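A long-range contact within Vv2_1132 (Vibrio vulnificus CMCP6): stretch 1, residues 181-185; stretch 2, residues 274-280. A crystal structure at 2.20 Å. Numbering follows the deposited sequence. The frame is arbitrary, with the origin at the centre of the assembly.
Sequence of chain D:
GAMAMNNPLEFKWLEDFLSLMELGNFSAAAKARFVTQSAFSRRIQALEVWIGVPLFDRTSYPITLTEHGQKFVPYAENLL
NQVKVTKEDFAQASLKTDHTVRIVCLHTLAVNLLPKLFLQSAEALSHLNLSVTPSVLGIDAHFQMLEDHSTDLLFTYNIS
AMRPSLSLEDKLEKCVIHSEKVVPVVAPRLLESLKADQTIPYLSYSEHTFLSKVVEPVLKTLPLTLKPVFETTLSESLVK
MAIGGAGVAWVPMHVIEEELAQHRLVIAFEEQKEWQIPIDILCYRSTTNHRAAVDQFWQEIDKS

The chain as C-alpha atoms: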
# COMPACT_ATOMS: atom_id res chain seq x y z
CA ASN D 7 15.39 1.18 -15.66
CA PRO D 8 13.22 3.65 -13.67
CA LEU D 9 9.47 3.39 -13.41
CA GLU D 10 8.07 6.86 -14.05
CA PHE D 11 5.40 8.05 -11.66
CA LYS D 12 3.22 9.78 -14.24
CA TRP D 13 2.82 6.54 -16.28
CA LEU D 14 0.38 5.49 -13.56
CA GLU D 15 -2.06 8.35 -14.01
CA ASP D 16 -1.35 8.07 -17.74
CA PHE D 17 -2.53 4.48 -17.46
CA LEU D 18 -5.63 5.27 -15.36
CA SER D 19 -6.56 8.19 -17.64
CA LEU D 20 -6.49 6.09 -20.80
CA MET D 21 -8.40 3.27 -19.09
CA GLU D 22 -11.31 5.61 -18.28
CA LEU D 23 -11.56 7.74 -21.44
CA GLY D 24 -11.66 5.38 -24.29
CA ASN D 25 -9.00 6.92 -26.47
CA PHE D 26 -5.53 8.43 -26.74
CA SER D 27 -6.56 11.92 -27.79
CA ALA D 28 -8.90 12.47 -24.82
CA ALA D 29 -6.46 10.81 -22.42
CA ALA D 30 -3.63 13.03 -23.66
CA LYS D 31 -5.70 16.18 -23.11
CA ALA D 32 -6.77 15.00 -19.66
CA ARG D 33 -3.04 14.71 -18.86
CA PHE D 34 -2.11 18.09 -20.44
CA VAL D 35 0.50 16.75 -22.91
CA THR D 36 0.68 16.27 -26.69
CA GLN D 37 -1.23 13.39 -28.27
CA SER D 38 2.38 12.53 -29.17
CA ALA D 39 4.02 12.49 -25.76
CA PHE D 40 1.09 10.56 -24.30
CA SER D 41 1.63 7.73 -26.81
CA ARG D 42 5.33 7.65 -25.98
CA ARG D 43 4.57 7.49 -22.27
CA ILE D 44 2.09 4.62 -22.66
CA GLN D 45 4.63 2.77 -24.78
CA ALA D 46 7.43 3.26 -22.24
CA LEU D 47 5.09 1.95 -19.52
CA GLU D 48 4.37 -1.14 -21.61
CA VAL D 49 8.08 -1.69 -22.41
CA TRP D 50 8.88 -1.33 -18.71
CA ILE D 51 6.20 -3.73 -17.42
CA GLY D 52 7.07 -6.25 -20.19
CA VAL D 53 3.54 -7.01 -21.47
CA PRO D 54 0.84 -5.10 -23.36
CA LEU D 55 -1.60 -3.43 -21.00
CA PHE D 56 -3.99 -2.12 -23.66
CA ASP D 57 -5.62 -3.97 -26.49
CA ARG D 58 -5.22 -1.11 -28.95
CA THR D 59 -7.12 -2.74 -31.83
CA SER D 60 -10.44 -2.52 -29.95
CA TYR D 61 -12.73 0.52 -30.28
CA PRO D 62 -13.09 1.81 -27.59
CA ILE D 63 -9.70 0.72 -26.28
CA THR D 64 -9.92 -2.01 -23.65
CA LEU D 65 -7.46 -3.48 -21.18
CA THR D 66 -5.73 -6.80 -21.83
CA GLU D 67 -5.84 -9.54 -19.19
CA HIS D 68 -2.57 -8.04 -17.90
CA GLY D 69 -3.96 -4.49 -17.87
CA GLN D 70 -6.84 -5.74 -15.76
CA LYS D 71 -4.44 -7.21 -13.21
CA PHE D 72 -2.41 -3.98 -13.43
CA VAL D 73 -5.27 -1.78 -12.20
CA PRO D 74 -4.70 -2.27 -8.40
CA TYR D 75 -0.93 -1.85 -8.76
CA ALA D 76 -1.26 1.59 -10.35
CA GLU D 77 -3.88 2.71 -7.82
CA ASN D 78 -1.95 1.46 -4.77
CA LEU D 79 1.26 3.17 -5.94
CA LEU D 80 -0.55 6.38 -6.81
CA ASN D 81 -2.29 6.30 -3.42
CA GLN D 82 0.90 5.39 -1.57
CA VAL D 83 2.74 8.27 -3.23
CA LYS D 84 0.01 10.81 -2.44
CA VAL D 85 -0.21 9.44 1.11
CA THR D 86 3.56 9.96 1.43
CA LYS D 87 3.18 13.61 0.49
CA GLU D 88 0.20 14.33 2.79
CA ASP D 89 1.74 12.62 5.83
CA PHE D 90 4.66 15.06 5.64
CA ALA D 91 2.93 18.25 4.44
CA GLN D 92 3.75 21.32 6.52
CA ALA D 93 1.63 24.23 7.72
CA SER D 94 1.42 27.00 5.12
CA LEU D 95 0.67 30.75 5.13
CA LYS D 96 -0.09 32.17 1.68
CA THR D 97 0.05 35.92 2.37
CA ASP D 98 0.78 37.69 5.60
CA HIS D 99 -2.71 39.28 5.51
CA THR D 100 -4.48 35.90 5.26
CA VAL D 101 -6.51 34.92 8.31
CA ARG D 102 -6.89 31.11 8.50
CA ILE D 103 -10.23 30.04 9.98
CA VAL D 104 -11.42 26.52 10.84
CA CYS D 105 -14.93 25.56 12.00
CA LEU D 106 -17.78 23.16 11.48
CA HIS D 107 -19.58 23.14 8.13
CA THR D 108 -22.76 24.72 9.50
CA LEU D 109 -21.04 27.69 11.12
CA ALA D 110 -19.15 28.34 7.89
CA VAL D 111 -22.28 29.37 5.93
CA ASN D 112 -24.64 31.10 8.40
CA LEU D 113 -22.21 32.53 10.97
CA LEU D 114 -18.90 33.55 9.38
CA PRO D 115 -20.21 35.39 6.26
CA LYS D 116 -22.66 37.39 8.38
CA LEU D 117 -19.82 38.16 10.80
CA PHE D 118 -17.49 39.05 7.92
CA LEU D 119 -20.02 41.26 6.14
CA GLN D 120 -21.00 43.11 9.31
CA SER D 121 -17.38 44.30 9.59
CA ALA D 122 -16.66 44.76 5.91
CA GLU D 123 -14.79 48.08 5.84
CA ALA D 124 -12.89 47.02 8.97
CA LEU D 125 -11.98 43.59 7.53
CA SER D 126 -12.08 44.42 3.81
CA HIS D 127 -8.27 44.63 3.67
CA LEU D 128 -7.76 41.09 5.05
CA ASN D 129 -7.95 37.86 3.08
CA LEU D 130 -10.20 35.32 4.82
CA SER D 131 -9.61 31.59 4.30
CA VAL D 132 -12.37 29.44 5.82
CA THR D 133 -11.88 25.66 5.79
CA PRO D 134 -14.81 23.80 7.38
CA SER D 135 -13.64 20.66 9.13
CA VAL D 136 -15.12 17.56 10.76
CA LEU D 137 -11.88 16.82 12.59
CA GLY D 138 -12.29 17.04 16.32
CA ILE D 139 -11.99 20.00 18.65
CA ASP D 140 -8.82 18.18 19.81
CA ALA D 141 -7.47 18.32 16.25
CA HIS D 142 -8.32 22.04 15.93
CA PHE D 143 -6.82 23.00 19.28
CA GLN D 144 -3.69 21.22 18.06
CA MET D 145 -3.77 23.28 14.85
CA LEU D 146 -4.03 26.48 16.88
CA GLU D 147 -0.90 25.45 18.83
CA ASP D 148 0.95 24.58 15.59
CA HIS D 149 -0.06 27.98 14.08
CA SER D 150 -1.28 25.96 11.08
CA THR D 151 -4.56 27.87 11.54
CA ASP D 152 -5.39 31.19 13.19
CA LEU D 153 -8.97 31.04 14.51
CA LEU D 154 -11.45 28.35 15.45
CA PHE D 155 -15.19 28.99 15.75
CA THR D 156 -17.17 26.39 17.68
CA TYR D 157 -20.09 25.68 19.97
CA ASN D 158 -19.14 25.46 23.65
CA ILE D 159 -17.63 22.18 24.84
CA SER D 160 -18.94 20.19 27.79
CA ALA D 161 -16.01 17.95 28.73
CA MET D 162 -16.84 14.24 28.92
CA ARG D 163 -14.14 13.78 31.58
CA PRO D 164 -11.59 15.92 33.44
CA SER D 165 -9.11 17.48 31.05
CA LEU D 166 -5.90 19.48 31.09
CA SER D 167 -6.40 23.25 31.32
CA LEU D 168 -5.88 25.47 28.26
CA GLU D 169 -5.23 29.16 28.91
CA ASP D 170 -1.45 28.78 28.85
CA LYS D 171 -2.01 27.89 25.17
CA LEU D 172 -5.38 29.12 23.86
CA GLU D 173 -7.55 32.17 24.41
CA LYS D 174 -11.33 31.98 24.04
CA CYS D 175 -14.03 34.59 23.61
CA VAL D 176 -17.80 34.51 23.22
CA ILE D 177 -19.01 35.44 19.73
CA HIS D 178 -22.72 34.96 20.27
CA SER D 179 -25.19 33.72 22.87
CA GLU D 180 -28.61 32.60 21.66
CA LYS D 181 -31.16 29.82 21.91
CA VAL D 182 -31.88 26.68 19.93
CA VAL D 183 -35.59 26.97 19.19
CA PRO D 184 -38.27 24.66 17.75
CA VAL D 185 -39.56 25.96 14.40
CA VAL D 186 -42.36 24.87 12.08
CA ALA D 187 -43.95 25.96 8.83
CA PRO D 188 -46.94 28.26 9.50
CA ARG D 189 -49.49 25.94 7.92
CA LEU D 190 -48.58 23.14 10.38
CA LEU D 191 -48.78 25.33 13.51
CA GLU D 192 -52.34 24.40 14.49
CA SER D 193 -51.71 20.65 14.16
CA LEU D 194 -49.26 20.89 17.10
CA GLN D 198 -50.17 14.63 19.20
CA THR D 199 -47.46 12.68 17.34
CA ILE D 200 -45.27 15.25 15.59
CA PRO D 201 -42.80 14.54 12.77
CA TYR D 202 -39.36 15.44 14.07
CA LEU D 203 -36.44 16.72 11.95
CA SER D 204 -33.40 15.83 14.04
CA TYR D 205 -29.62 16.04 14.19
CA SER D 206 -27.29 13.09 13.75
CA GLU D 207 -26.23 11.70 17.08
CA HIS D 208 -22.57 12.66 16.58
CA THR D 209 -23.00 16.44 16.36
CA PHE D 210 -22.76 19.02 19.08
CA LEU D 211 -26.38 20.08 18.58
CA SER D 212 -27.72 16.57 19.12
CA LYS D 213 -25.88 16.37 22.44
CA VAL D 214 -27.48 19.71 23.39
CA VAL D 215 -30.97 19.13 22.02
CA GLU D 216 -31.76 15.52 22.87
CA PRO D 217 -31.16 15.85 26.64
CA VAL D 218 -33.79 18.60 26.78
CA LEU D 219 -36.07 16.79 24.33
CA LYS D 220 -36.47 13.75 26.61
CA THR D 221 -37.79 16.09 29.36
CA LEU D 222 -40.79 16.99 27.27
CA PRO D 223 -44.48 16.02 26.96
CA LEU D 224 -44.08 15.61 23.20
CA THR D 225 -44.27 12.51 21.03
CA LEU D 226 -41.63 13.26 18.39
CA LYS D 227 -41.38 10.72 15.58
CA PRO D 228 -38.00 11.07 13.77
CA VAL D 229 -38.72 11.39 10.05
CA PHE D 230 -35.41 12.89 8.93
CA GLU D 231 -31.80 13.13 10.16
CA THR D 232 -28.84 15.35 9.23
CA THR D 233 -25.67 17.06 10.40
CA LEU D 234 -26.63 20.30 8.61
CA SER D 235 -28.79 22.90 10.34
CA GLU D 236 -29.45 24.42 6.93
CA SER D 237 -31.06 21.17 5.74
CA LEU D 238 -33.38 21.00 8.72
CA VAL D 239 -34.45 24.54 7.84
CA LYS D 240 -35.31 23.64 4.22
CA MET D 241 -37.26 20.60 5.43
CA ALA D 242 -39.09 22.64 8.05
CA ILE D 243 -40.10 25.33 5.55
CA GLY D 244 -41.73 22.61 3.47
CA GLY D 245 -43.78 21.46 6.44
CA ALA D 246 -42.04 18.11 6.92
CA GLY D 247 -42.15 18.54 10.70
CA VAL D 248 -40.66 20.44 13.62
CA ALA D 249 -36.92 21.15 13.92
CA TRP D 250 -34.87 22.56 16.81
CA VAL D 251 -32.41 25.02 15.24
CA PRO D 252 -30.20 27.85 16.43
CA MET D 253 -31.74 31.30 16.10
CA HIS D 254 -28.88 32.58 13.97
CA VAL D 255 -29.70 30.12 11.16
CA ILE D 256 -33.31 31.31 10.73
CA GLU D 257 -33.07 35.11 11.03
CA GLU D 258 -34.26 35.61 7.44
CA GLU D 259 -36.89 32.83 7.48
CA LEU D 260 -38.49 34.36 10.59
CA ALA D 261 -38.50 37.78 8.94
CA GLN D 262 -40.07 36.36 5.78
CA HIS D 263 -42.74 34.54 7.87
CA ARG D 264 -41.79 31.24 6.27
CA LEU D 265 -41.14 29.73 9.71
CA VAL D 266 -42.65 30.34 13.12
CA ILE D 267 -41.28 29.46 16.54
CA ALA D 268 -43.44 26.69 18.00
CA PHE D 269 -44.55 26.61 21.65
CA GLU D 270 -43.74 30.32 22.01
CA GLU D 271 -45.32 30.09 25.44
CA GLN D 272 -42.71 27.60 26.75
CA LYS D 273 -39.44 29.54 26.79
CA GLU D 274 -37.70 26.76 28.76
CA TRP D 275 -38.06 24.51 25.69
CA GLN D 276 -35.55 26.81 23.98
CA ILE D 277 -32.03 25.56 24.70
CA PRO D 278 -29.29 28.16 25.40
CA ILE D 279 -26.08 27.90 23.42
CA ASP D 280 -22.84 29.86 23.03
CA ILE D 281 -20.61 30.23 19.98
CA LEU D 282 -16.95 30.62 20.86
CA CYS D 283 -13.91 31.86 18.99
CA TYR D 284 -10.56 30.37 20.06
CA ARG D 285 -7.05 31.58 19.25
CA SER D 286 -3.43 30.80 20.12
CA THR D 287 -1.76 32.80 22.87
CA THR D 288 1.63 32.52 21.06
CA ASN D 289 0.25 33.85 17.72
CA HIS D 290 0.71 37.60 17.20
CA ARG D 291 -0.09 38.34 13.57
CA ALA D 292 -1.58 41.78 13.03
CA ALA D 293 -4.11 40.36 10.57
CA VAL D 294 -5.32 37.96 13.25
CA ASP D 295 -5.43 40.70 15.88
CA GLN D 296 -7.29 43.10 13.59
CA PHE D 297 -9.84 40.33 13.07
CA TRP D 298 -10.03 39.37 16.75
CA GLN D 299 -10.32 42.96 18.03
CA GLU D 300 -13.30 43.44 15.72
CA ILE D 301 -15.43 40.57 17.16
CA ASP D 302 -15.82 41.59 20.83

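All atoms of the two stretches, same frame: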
# COMPACT_ATOMS: atom_id res chain seq x y z
N LYS D 181 -30.43 31.02 21.56
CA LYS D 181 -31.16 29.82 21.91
C LYS D 181 -31.31 28.93 20.68
O LYS D 181 -31.25 29.39 19.53
CB LYS D 181 -32.54 30.16 22.50
CG LYS D 181 -32.54 31.25 23.59
CD LYS D 181 -32.33 30.67 25.00
CE LYS D 181 -32.96 31.53 26.10
NZ LYS D 181 -34.05 30.80 26.82
N VAL D 182 -31.48 27.64 20.94
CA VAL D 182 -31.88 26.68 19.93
C VAL D 182 -33.38 26.50 20.07
O VAL D 182 -33.87 26.04 21.11
CB VAL D 182 -31.13 25.35 20.10
CG1 VAL D 182 -31.77 24.29 19.23
CG2 VAL D 182 -29.64 25.53 19.78
N VAL D 183 -34.13 26.88 19.04
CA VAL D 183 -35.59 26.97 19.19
C VAL D 183 -36.32 26.01 18.27
O VAL D 183 -35.81 25.68 17.19
CB VAL D 183 -36.07 28.41 18.93
CG1 VAL D 183 -35.35 29.35 19.90
CG2 VAL D 183 -35.84 28.80 17.46
N PRO D 184 -37.48 25.51 18.66
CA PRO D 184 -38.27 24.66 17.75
C PRO D 184 -39.02 25.54 16.75
O PRO D 184 -39.68 26.50 17.14
CB PRO D 184 -39.23 23.93 18.69
CG PRO D 184 -39.43 24.91 19.83
CD PRO D 184 -38.13 25.66 19.98
N VAL D 185 -38.90 25.21 15.47
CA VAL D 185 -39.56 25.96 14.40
C VAL D 185 -40.41 25.02 13.56
O VAL D 185 -40.18 23.80 13.51
CB VAL D 185 -38.56 26.69 13.48
CG1 VAL D 185 -37.86 27.83 14.25
CG2 VAL D 185 -37.58 25.69 12.86
N GLU D 274 -38.67 27.73 28.26
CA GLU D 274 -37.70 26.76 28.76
C GLU D 274 -37.59 25.52 27.88
O GLU D 274 -36.88 24.58 28.25
CB GLU D 274 -38.06 26.36 30.20
CG GLU D 274 -39.20 25.39 30.30
CD GLU D 274 -40.53 26.03 29.96
OE1 GLU D 274 -40.74 27.20 30.36
OE2 GLU D 274 -41.35 25.37 29.30
N TRP D 275 -38.28 25.49 26.74
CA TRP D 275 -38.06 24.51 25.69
C TRP D 275 -37.07 25.02 24.65
O TRP D 275 -36.78 24.31 23.67
CB TRP D 275 -39.38 24.16 25.00
CG TRP D 275 -40.36 23.49 25.90
CD1 TRP D 275 -40.29 23.37 27.26
CD2 TRP D 275 -41.56 22.82 25.50
NE1 TRP D 275 -41.37 22.67 27.73
CE2 TRP D 275 -42.17 22.33 26.67
CE3 TRP D 275 -42.18 22.59 24.27
CZ2 TRP D 275 -43.37 21.62 26.64
CZ3 TRP D 275 -43.37 21.89 24.25
CH2 TRP D 275 -43.95 21.41 25.43
N GLN D 276 -36.58 26.24 24.82
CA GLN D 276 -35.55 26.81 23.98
C GLN D 276 -34.21 26.66 24.71
O GLN D 276 -34.07 27.12 25.85
CB GLN D 276 -35.87 28.28 23.67
CG GLN D 276 -37.38 28.48 23.45
CD GLN D 276 -37.75 29.87 22.95
OE1 GLN D 276 -38.77 30.04 22.26
NE2 GLN D 276 -36.95 30.86 23.29
N ILE D 277 -33.26 26.02 24.05
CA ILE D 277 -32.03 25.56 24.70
C ILE D 277 -30.95 26.61 24.49
O ILE D 277 -30.63 26.93 23.33
CB ILE D 277 -31.57 24.21 24.16
CG1 ILE D 277 -32.69 23.17 24.29
CG2 ILE D 277 -30.34 23.77 24.91
CD1 ILE D 277 -32.55 22.02 23.36
N PRO D 278 -30.34 27.15 25.56
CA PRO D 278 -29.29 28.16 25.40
C PRO D 278 -28.01 27.56 24.86
O PRO D 278 -27.67 26.41 25.16
CB PRO D 278 -29.08 28.68 26.83
CG PRO D 278 -29.36 27.49 27.68
CD PRO D 278 -30.51 26.76 26.98
N ILE D 279 -27.27 28.37 24.11
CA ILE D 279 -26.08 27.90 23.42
C ILE D 279 -25.16 29.08 23.16
O ILE D 279 -25.62 30.21 22.94
CB ILE D 279 -26.49 27.17 22.11
CG1 ILE D 279 -25.62 25.96 21.89
CG2 ILE D 279 -26.47 28.08 20.89
CD1 ILE D 279 -26.23 25.08 20.87
N ASP D 280 -23.86 28.83 23.23
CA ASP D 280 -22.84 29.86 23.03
C ASP D 280 -21.96 29.47 21.86
O ASP D 280 -21.66 28.28 21.67
CB ASP D 280 -21.95 30.07 24.28
CG ASP D 280 -22.72 30.04 25.58
OD1 ASP D 280 -23.77 30.72 25.69
OD2 ASP D 280 -22.27 29.35 26.52

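Two segments, whose touching residues are at least 91 positions apart in sequence, pair here through antiparallel strands, 181-185 and 277-280: the axes of these strands approach to 4.4 Å, their N-to-C directions differ by 141°, and the contact between the two stretches buries 443 Å² summed over both sides.

Lys181 opens the pairing opposite Pro278 as a non-hydrogen-bonded bridge (CA to CA, 4.3 Å). Proline is well tolerated at such a position, because no amide hydrogen is required of it across the strands. Lys181 CA instead lies 3.3 Å from Ile277 O, a CA-H...O contact with an angle of 132° at the hydrogen. The lysine side chain shares a sheet face with Pro278 and runs along it, Lys181 CD coming within 4.2 Å of Pro278 CB. Its aliphatic part thus packs while the residue stays partly exposed. Lys181 NZ remains 3.8 Å from Gln276 O, too far to count as a hydrogen bond.

Val182 is the anchor. Val182 N donates to Ile277 O (2.6 Å, 164°) and Ile277 N donates to Val182 O (3.0 Å, 162°), the closed pair of bonds expected of a hydrogen-bonded antiparallel bridge. Val182 O also receives a CA-H...O contact from Gln276 CA at 3.4 Å. On the other sheet face, Val182 (chi1 t) sets its CB 4.2 Å from Ile277 CB, and its CG2 meets Ile279 CD1 at 3.6 Å. All three residues are buried, a setting that suits branched apolar side chains.

Beyond this bridge the contact thins. Val183 CG1 touches Gln276 CD at 3.9 Å, so the glutamine contributes packing here rather than a polar bond to stretch 1. Pro184 CD stands 4.2 Å from Trp275 O; the indole itself leads away from stretch 1. Val185 is buried by other parts of the structure, and its side chain is out of reach of stretch 2.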